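Long-range contact in adenosine kinase (Sinorhizobium meliloti, PDB 3UBO), which probably catalyses the transfer of phosphate from ATP to a hydroxyl of a nucleoside or sugar: residues A[115-120]-A[127-132]. Residues are numbered along the deposited sequence; the frame is centred on the assembly and turned at random.
Sequences ARSMIF and RSMNTY. With ADN (adenosine), chain C.
Two hydroxyls meet across neighbouring strands beside the bound nucleoside: Ser117 OG and Thr131 OG1 are hydrogen-bonded at 2.7 Å, and Thr131 OG1 also lies 3.0 Å from N7 of adenosine. The strands form a beta hairpin, 116-121 and 127-132, in the small mixed sheet that covers the substrate in pfkB-family kinases. With OG anti to the backbone N (chi1 -179°), Ser117 reaches Thr131 within a non-hydrogen-bonded pair. On the same face, Ile119 and Met129 (selenomethionine) run alongside each other in the same direction. CG1 of Ile119 meets CG of Met129 at 3.4 Å, and CD1 of Ile119 comes alongside the same chain. Beyond this, SE of Met129 sits 3.4 Å from adenosine C8, while CE of Met129 lies over the centre of the Arg127 guanidinium. An alanine at Ile119 would remove CG1, CG2 and CD1, and is likely to free the Met129 chain to shift beside the ribose and base. On the sheet face of Arg116, Met118, Phe120, Asn130 and Tyr132, Tyr132 CD2 sits above the rim of the Arg116 guanidinium, whose NH1 is at the edge of the tyrosine ring. Helix 42-50 packs on both residues. Farther along, Phe120 meets the ring of Phe26. The amide plane of Asn130 is turned 64° from the Phe120 ring. ND2 of Asn130 lies in the plane of that ring, at its edge, 3.6 Å from Phe120 CD2, and gives a weak 3.5 Å hydrogen bond to Met118 O.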
loop_
_atom_site.group_PDB
_atom_site.type_symbol
_atom_site.label_atom_id
_atom_site.label_comp_id
_atom_site.label_asym_id
_atom_site.label_seq_id
_atom_site.Cartn_x
_atom_site.Cartn_y
_atom_site.Cartn_z
ATOM N N ALA A 115 14.683 -2.763 -7.750
ATOM C CA ALA A 115 13.792 -2.911 -8.881
ATOM C C ALA A 115 12.368 -2.503 -8.551
ATOM O O ALA A 115 11.974 -2.597 -7.410
ATOM C CB ALA A 115 13.774 -4.310 -9.328
ATOM N N ARG A 116 11.617 -2.035 -9.541
ATOM C CA ARG A 116 10.247 -1.596 -9.306
ATOM C C ARG A 116 9.376 -1.886 -10.517
ATOM O O ARG A 116 9.868 -1.944 -11.644
ATOM C CB ARG A 116 10.212 -0.102 -8.977
ATOM C CG ARG A 116 10.381 0.803 -10.186
ATOM C CD ARG A 116 9.919 2.220 -9.883
ATOM N NE ARG A 116 10.888 3.218 -10.327
ATOM C CZ ARG A 116 12.149 3.272 -9.909
ATOM N NH1 ARG A 116 12.598 2.383 -9.034
ATOM N NH2 ARG A 116 12.960 4.216 -10.365
ATOM N N SER A 117 8.080 -2.071 -10.288
ATOM C CA SER A 117 7.181 -2.369 -11.377
ATOM C C SER A 117 5.934 -1.499 -11.319
ATOM O O SER A 117 5.294 -1.345 -10.249
ATOM C CB SER A 117 6.858 -3.853 -11.390
ATOM O OG SER A 117 6.008 -4.200 -12.450
HETATM N N MSE A 118 5.647 -0.888 -12.474
HETATM C CA MSE A 118 4.519 0.039 -12.634
HETATM C C MSE A 118 3.380 -0.818 -13.003
HETATM O O MSE A 118 3.305 -1.251 -14.149
HETATM C CB MSE A 118 4.706 0.986 -13.837
HETATM C CG MSE A 118 5.752 2.111 -13.799
HETATM SE SE MSE A 118 6.372 2.832 -12.062
HETATM C CE MSE A 118 4.621 2.683 -11.242
ATOM N N ILE A 119 2.486 -1.071 -12.050
ATOM C CA ILE A 119 1.375 -1.977 -12.307
ATOM C C ILE A 119 0.031 -1.269 -12.456
ATOM O O ILE A 119 -0.494 -0.715 -11.493
ATOM C CB ILE A 119 1.286 -3.102 -11.230
ATOM C CG1 ILE A 119 2.597 -3.922 -11.176
ATOM C CG2 ILE A 119 0.047 -3.978 -11.455
ATOM C CD1 ILE A 119 2.642 -5.084 -10.162
ATOM N N PHE A 120 -0.508 -1.339 -13.668
ATOM C CA PHE A 120 -1.788 -0.770 -14.012
ATOM C C PHE A 120 -2.936 -1.782 -14.040
ATOM O O PHE A 120 -2.984 -2.638 -14.921
ATOM C CB PHE A 120 -1.710 -0.048 -15.366
ATOM C CG PHE A 120 -0.705 1.096 -15.385
ATOM C CD1 PHE A 120 -1.000 2.312 -14.741
ATOM C CD2 PHE A 120 0.519 0.957 -16.054
ATOM C CE1 PHE A 120 -0.065 3.371 -14.748
ATOM C CE2 PHE A 120 1.467 1.974 -16.079
ATOM C CZ PHE A 120 1.212 3.192 -15.398
ATOM N N ARG A 127 -4.170 -7.042 -14.980
ATOM C CA ARG A 127 -3.110 -6.229 -14.505
ATOM C C ARG A 127 -2.059 -6.202 -15.596
ATOM O O ARG A 127 -1.789 -7.214 -16.217
ATOM C CB ARG A 127 -2.602 -6.760 -13.154
ATOM C CG ARG A 127 -2.189 -8.220 -13.131
ATOM C CD ARG A 127 -0.734 -8.338 -13.546
ATOM N NE ARG A 127 -0.153 -9.697 -13.469
ATOM C CZ ARG A 127 0.160 -10.466 -14.513
ATOM N NH1 ARG A 127 -0.052 -10.048 -15.768
ATOM N NH2 ARG A 127 0.671 -11.668 -14.280
ATOM N N SER A 128 -1.489 -5.023 -15.856
ATOM C CA SER A 128 -0.467 -4.853 -16.911
ATOM C C SER A 128 0.818 -4.270 -16.308
ATOM O O SER A 128 0.798 -3.201 -15.670
ATOM C CB SER A 128 -0.994 -4.019 -18.090
ATOM O OG SER A 128 -2.142 -4.627 -18.631
HETATM N N MSE A 129 1.925 -4.999 -16.436
HETATM C CA MSE A 129 3.063 -4.637 -15.642
HETATM C C MSE A 129 4.232 -4.059 -16.488
HETATM O O MSE A 129 4.378 -4.362 -17.660
HETATM C CB MSE A 129 3.487 -5.803 -14.775
HETATM C CG MSE A 129 2.494 -6.238 -13.697
HETATM SE SE MSE A 129 3.007 -7.988 -12.796
HETATM C CE MSE A 129 3.149 -8.931 -14.570
ATOM N N ASN A 130 5.041 -3.209 -15.880
ATOM C CA ASN A 130 6.031 -2.506 -16.614
ATOM C C ASN A 130 7.124 -2.375 -15.598
ATOM O O ASN A 130 7.044 -1.588 -14.636
ATOM C CB ASN A 130 5.500 -1.130 -17.021
ATOM C CG ASN A 130 4.383 -1.189 -18.055
ATOM O OD1 ASN A 130 4.643 -1.351 -19.261
ATOM N ND2 ASN A 130 3.132 -0.994 -17.591
ATOM N N THR A 131 8.156 -3.183 -15.816
ATOM C CA THR A 131 9.129 -3.501 -14.759
ATOM C C THR A 131 10.466 -3.065 -15.172
ATOM O O THR A 131 10.884 -3.352 -16.285
ATOM C CB THR A 131 9.156 -5.029 -14.441
ATOM O OG1 THR A 131 7.851 -5.411 -13.974
ATOM C CG2 THR A 131 10.120 -5.315 -13.356
ATOM N N TYR A 132 11.103 -2.332 -14.278
ATOM C CA TYR A 132 12.458 -1.893 -14.473
ATOM C C TYR A 132 13.289 -2.733 -13.484
ATOM O O TYR A 132 13.051 -2.692 -12.272
ATOM C CB TYR A 132 12.609 -0.349 -14.264
ATOM C CG TYR A 132 14.033 0.087 -13.896
ATOM C CD1 TYR A 132 15.092 -0.052 -14.808
ATOM C CD2 TYR A 132 14.339 0.579 -12.622
ATOM C CE1 TYR A 132 16.392 0.313 -14.479
ATOM C CE2 TYR A 132 15.610 0.952 -12.298
ATOM C CZ TYR A 132 16.658 0.823 -13.231
ATOM O OH TYR A 132 17.976 1.184 -12.895
HETATM O "O5'" ADN C . 2.571 -12.000 -10.926
HETATM C "C5'" ADN C . 2.476 -11.108 -9.753
HETATM C "C4'" ADN C . 3.785 -10.300 -9.450
HETATM O "O4'" ADN C . 4.667 -10.205 -10.575
HETATM C "C3'" ADN C . 3.897 -8.838 -8.771
HETATM O "O3'" ADN C . 3.693 -8.566 -7.405
HETATM C "C2'" ADN C . 5.277 -8.324 -9.304
HETATM O "O2'" ADN C . 6.189 -7.812 -8.309
HETATM C "C1'" ADN C . 5.744 -9.496 -10.071
HETATM N N9 ADN C . 6.590 -9.089 -11.233
HETATM C C8 ADN C . 6.346 -8.201 -12.320
HETATM N N7 ADN C . 7.421 -8.270 -13.247
HETATM C C5 ADN C . 8.323 -9.216 -12.727
HETATM C C6 ADN C . 9.583 -9.691 -13.186
HETATM N N6 ADN C . 10.160 -9.240 -14.424
HETATM N N1 ADN C . 10.260 -10.685 -12.390
HETATM C C2 ADN C . 9.673 -11.166 -11.174
HETATM N N3 ADN C . 8.423 -10.720 -10.682
HETATM C C4 ADN C . 7.788 -9.732 -11.472
#